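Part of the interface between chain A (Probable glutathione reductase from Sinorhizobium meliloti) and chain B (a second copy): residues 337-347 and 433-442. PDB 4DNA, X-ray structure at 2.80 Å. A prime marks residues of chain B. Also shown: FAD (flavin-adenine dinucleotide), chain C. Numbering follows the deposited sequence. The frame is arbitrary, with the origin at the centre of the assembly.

Chain A, residues 337-347: DHDLIATAVFS
Chain B, residues 433-442: DRTMAVHPTA

How do the two backbones run? Both are largely extended and travel in the same direction: CA of Ile341 lies 5.8 Å from CA of Met436′, and CA of Thr343 lies 5.8 Å from CA of Val438′. In chain A, residues 343-345 form a strand, with phi/psi near -121/159 at Ala344; Leu340 breaks the extended run with a positive phi (69/56), and Phe346 turns at -91/53. Chain B leaves a helix that includes Asp433′ and continues extended from Thr435′, with a cis peptide bond before Pro440′. No hydrogen bond crosses between the stretches, so the contact rests on packing.

Which side chains of chain B reach across? Met436′ and Val438′ point toward chain A, while Ala437′ and His439′ point away, the alternation expected of an extended chain. Met436′, a selenomethionine (chi1 t, chi2 p, chi3 p), sets CG 3.5 Å from CG2 of Ile341 (m, t), and its methyl end lies against the His338 side chain (chi1 t). Val438′ (t) spans two alanines: its CG2 is 3.7 Å from CB of Ala342, and its CG1 is 4.0 Å from CB of Ala344. These apolar side chains meet at van der Waals distance.

What does Phe346 meet? Its ring (chi1 m, chi2 -76°) places CE2 3.9 Å from CD of Pro440′, an apolar contact between aromatic and proline rings. Its CZ comes 3.4 Å from Pro440′ O, a close carbon-to-carbonyl approach, not a hydrogen bond. At the ring edge, CZ lies 4.2 Å from CG2 of Thr441′, and FAD O4 also sits near the ring plane.

Which hydrogen bonds lie at the end of the chain B stretch? Thr441′ (p) donates from OG1 to Val438′ O at 2.7 Å, reaching back to the carbonyl three residues earlier. FAD N3 donates to His439′ O at 2.5 Å, tying the flavin to the backbone beside Pro440′.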

# COMPACT_ATOMS: atom_id res chain seq x y z
N ASP A 337 27.02 -4.71 3.33
CA ASP A 337 26.88 -4.54 1.90
C ASP A 337 25.90 -5.58 1.44
O ASP A 337 25.92 -6.71 1.88
CB ASP A 337 28.22 -4.73 1.21
CG ASP A 337 28.07 -5.29 -0.17
OD1 ASP A 337 27.71 -4.52 -1.08
OD2 ASP A 337 28.31 -6.50 -0.35
N HIS A 338 24.99 -5.14 0.58
CA HIS A 338 23.75 -5.83 0.35
C HIS A 338 23.25 -5.57 -1.04
O HIS A 338 23.50 -4.51 -1.61
CB HIS A 338 22.79 -5.29 1.38
CG HIS A 338 21.37 -5.68 1.17
ND1 HIS A 338 20.91 -6.16 0.01
CD2 HIS A 338 20.29 -5.65 2.04
CE1 HIS A 338 19.61 -6.42 0.13
NE2 HIS A 338 19.23 -6.11 1.37
N ASP A 339 22.51 -6.51 -1.60
CA ASP A 339 22.00 -6.35 -2.94
C ASP A 339 20.50 -6.54 -2.89
O ASP A 339 19.99 -7.18 -2.00
CB ASP A 339 22.62 -7.36 -3.89
CG ASP A 339 22.70 -8.74 -3.28
OD1 ASP A 339 22.33 -8.88 -2.10
OD2 ASP A 339 23.12 -9.68 -3.98
N LEU A 340 19.76 -5.97 -3.83
CA LEU A 340 18.30 -6.02 -3.68
C LEU A 340 17.76 -5.18 -2.53
O LEU A 340 17.08 -5.68 -1.65
CB LEU A 340 17.84 -7.47 -3.55
CG LEU A 340 17.95 -8.30 -4.82
CD1 LEU A 340 18.24 -9.76 -4.47
CD2 LEU A 340 16.68 -8.15 -5.65
N ILE A 341 18.08 -3.89 -2.54
CA ILE A 341 17.46 -2.92 -1.65
C ILE A 341 16.29 -2.33 -2.45
O ILE A 341 16.50 -1.82 -3.57
CB ILE A 341 18.48 -1.83 -1.18
CG1 ILE A 341 19.56 -2.44 -0.28
CG2 ILE A 341 17.80 -0.72 -0.39
CD1 ILE A 341 20.83 -1.62 -0.16
N ALA A 342 15.07 -2.44 -1.92
CA ALA A 342 13.90 -1.78 -2.51
C ALA A 342 13.98 -0.29 -2.22
O ALA A 342 14.57 0.11 -1.22
CB ALA A 342 12.61 -2.38 -1.99
N THR A 343 13.44 0.53 -3.11
CA THR A 343 13.43 1.98 -2.92
C THR A 343 12.13 2.58 -3.41
O THR A 343 11.42 1.98 -4.23
CB THR A 343 14.59 2.68 -3.66
OG1 THR A 343 14.66 2.22 -5.02
CG2 THR A 343 15.92 2.44 -2.96
N ALA A 344 11.81 3.76 -2.89
CA ALA A 344 10.67 4.54 -3.36
C ALA A 344 11.12 5.91 -3.89
O ALA A 344 12.21 6.38 -3.57
CB ALA A 344 9.65 4.69 -2.24
N VAL A 345 10.29 6.52 -4.72
CA VAL A 345 10.46 7.91 -5.09
C VAL A 345 9.10 8.52 -4.84
O VAL A 345 8.10 8.09 -5.41
CB VAL A 345 10.82 8.11 -6.58
CG1 VAL A 345 10.84 9.59 -6.93
CG2 VAL A 345 12.16 7.46 -6.90
N PHE A 346 9.06 9.52 -3.98
CA PHE A 346 7.78 10.07 -3.63
C PHE A 346 7.40 11.20 -4.52
O PHE A 346 7.08 12.30 -4.07
CB PHE A 346 7.74 10.41 -2.15
CG PHE A 346 7.70 9.20 -1.30
CD1 PHE A 346 6.51 8.48 -1.18
CD2 PHE A 346 8.83 8.74 -0.68
CE1 PHE A 346 6.45 7.33 -0.41
CE2 PHE A 346 8.80 7.60 0.11
CZ PHE A 346 7.61 6.89 0.25
N SER A 347 7.44 10.91 -5.81
CA SER A 347 6.87 11.77 -6.82
C SER A 347 5.39 11.43 -6.86
O SER A 347 4.86 10.73 -5.99
CB SER A 347 7.51 11.51 -8.17
OG SER A 347 7.32 10.17 -8.55
N ASP B 433 13.46 -10.04 8.41
CA ASP B 433 14.48 -9.28 9.10
C ASP B 433 15.66 -8.90 8.21
O ASP B 433 16.21 -7.83 8.32
CB ASP B 433 14.93 -10.02 10.36
CG ASP B 433 13.81 -10.14 11.39
OD1 ASP B 433 12.67 -9.71 11.10
OD2 ASP B 433 14.07 -10.65 12.51
N ARG B 434 16.01 -9.80 7.30
CA ARG B 434 17.05 -9.54 6.31
C ARG B 434 16.61 -8.52 5.27
O ARG B 434 17.45 -7.95 4.58
CB ARG B 434 17.43 -10.82 5.57
CG ARG B 434 18.04 -11.91 6.44
CD ARG B 434 17.99 -13.27 5.72
NE ARG B 434 18.73 -13.25 4.46
CZ ARG B 434 18.19 -13.36 3.24
NH1 ARG B 434 16.87 -13.52 3.09
NH2 ARG B 434 18.98 -13.32 2.17
N THR B 435 15.31 -8.29 5.14
CA THR B 435 14.83 -7.34 4.15
C THR B 435 15.15 -5.92 4.61
O THR B 435 14.86 -5.54 5.76
CB THR B 435 13.32 -7.51 3.83
OG1 THR B 435 13.12 -8.81 3.24
CG2 THR B 435 12.85 -6.45 2.84
N MSE B 436 15.77 -5.16 3.71
CA MSE B 436 16.13 -3.77 3.94
C MSE B 436 14.89 -2.90 3.96
O MSE B 436 14.01 -3.00 3.11
CB MSE B 436 17.09 -3.36 2.83
CG MSE B 436 17.59 -1.92 2.94
SE MSE B 436 18.72 -1.67 4.55
CE MSE B 436 20.44 -2.40 3.90
N ALA B 437 14.81 -2.04 4.97
CA ALA B 437 13.70 -1.13 5.12
C ALA B 437 13.62 -0.14 3.96
O ALA B 437 14.63 0.17 3.32
CB ALA B 437 13.82 -0.38 6.45
N VAL B 438 12.41 0.34 3.68
CA VAL B 438 12.20 1.46 2.77
C VAL B 438 11.65 2.59 3.62
O VAL B 438 10.62 2.44 4.27
CB VAL B 438 11.22 1.12 1.62
CG1 VAL B 438 10.97 2.35 0.76
CG2 VAL B 438 11.75 -0.04 0.79
N HIS B 439 12.36 3.71 3.63
CA HIS B 439 12.03 4.82 4.50
C HIS B 439 11.73 6.09 3.72
O HIS B 439 12.47 6.44 2.80
CB HIS B 439 13.17 5.03 5.48
CG HIS B 439 12.85 5.97 6.60
ND1 HIS B 439 11.75 5.85 7.35
CD2 HIS B 439 13.54 7.07 7.09
CE1 HIS B 439 11.73 6.82 8.27
NE2 HIS B 439 12.83 7.57 8.11
N PRO B 440 10.64 6.79 4.08
CA PRO B 440 9.69 6.42 5.10
C PRO B 440 8.42 5.77 4.54
O PRO B 440 7.80 6.28 3.59
CB PRO B 440 9.38 7.76 5.76
CG PRO B 440 9.47 8.74 4.64
CD PRO B 440 10.41 8.18 3.62
N THR B 441 8.06 4.64 5.13
CA THR B 441 6.79 4.00 4.87
C THR B 441 6.29 3.41 6.20
O THR B 441 6.99 3.44 7.21
CB THR B 441 6.92 2.86 3.84
OG1 THR B 441 7.96 1.96 4.24
CG2 THR B 441 7.24 3.38 2.45
N ALA B 442 5.06 2.90 6.18
CA ALA B 442 4.55 2.11 7.29
C ALA B 442 5.11 0.68 7.25
O ALA B 442 5.54 0.15 8.27
CB ALA B 442 3.04 2.10 7.27
PA FAD C . 23.28 12.66 8.04
O1A FAD C . 23.60 13.38 6.74
O2A FAD C . 21.88 12.20 8.38
O5B FAD C . 23.78 13.56 9.27
C5B FAD C . 25.14 13.59 9.71
C4B FAD C . 25.24 14.77 10.67
O4B FAD C . 26.59 15.13 10.97
C3B FAD C . 24.58 15.99 10.06
O3B FAD C . 23.52 16.41 10.93
C2B FAD C . 25.70 17.00 9.92
O2B FAD C . 25.24 18.33 10.15
C1B FAD C . 26.70 16.55 10.98
N9A FAD C . 28.11 16.90 10.67
C8A FAD C . 28.63 16.99 9.43
N7A FAD C . 29.95 17.30 9.45
C5A FAD C . 30.29 17.40 10.74
C6A FAD C . 31.55 17.70 11.45
N6A FAD C . 32.65 17.95 10.70
N1A FAD C . 31.52 17.72 12.81
C2A FAD C . 30.38 17.47 13.50
N3A FAD C . 29.20 17.19 12.91
C4A FAD C . 29.09 17.14 11.55
N1 FAD C . 16.63 8.53 2.38
C2 FAD C . 15.67 7.59 2.42
O2 FAD C . 15.96 6.43 2.79
N3 FAD C . 14.40 7.86 2.06
C4 FAD C . 13.99 9.07 1.64
O4 FAD C . 12.80 9.28 1.33
C4X FAD C . 15.00 10.16 1.57
N5 FAD C . 14.68 11.41 1.17
C5X FAD C . 15.63 12.38 1.13
C6 FAD C . 15.30 13.67 0.71
C7 FAD C . 16.28 14.67 0.66
C7M FAD C . 15.86 16.05 0.20
C8 FAD C . 17.69 14.37 1.06
C8M FAD C . 18.77 15.41 1.03
C9 FAD C . 18.02 13.09 1.47
C9A FAD C . 17.05 12.08 1.52
N10 FAD C . 17.40 10.79 1.94
C10 FAD C . 16.39 9.80 1.98
C1' FAD C . 18.80 10.49 2.32
C2' FAD C . 19.02 10.45 3.82
O2' FAD C . 18.58 11.67 4.41
C3' FAD C . 20.50 10.18 4.14
O3' FAD C . 20.92 9.05 3.35
C4' FAD C . 20.76 9.88 5.61
O4' FAD C . 20.49 11.06 6.39
C5' FAD C . 22.19 9.45 5.85
O5' FAD C . 22.60 9.89 7.14
P FAD C . 24.14 9.95 7.63
O1P FAD C . 24.33 9.00 8.80
O2P FAD C . 25.06 9.87 6.43
O3P FAD C . 24.29 11.43 8.24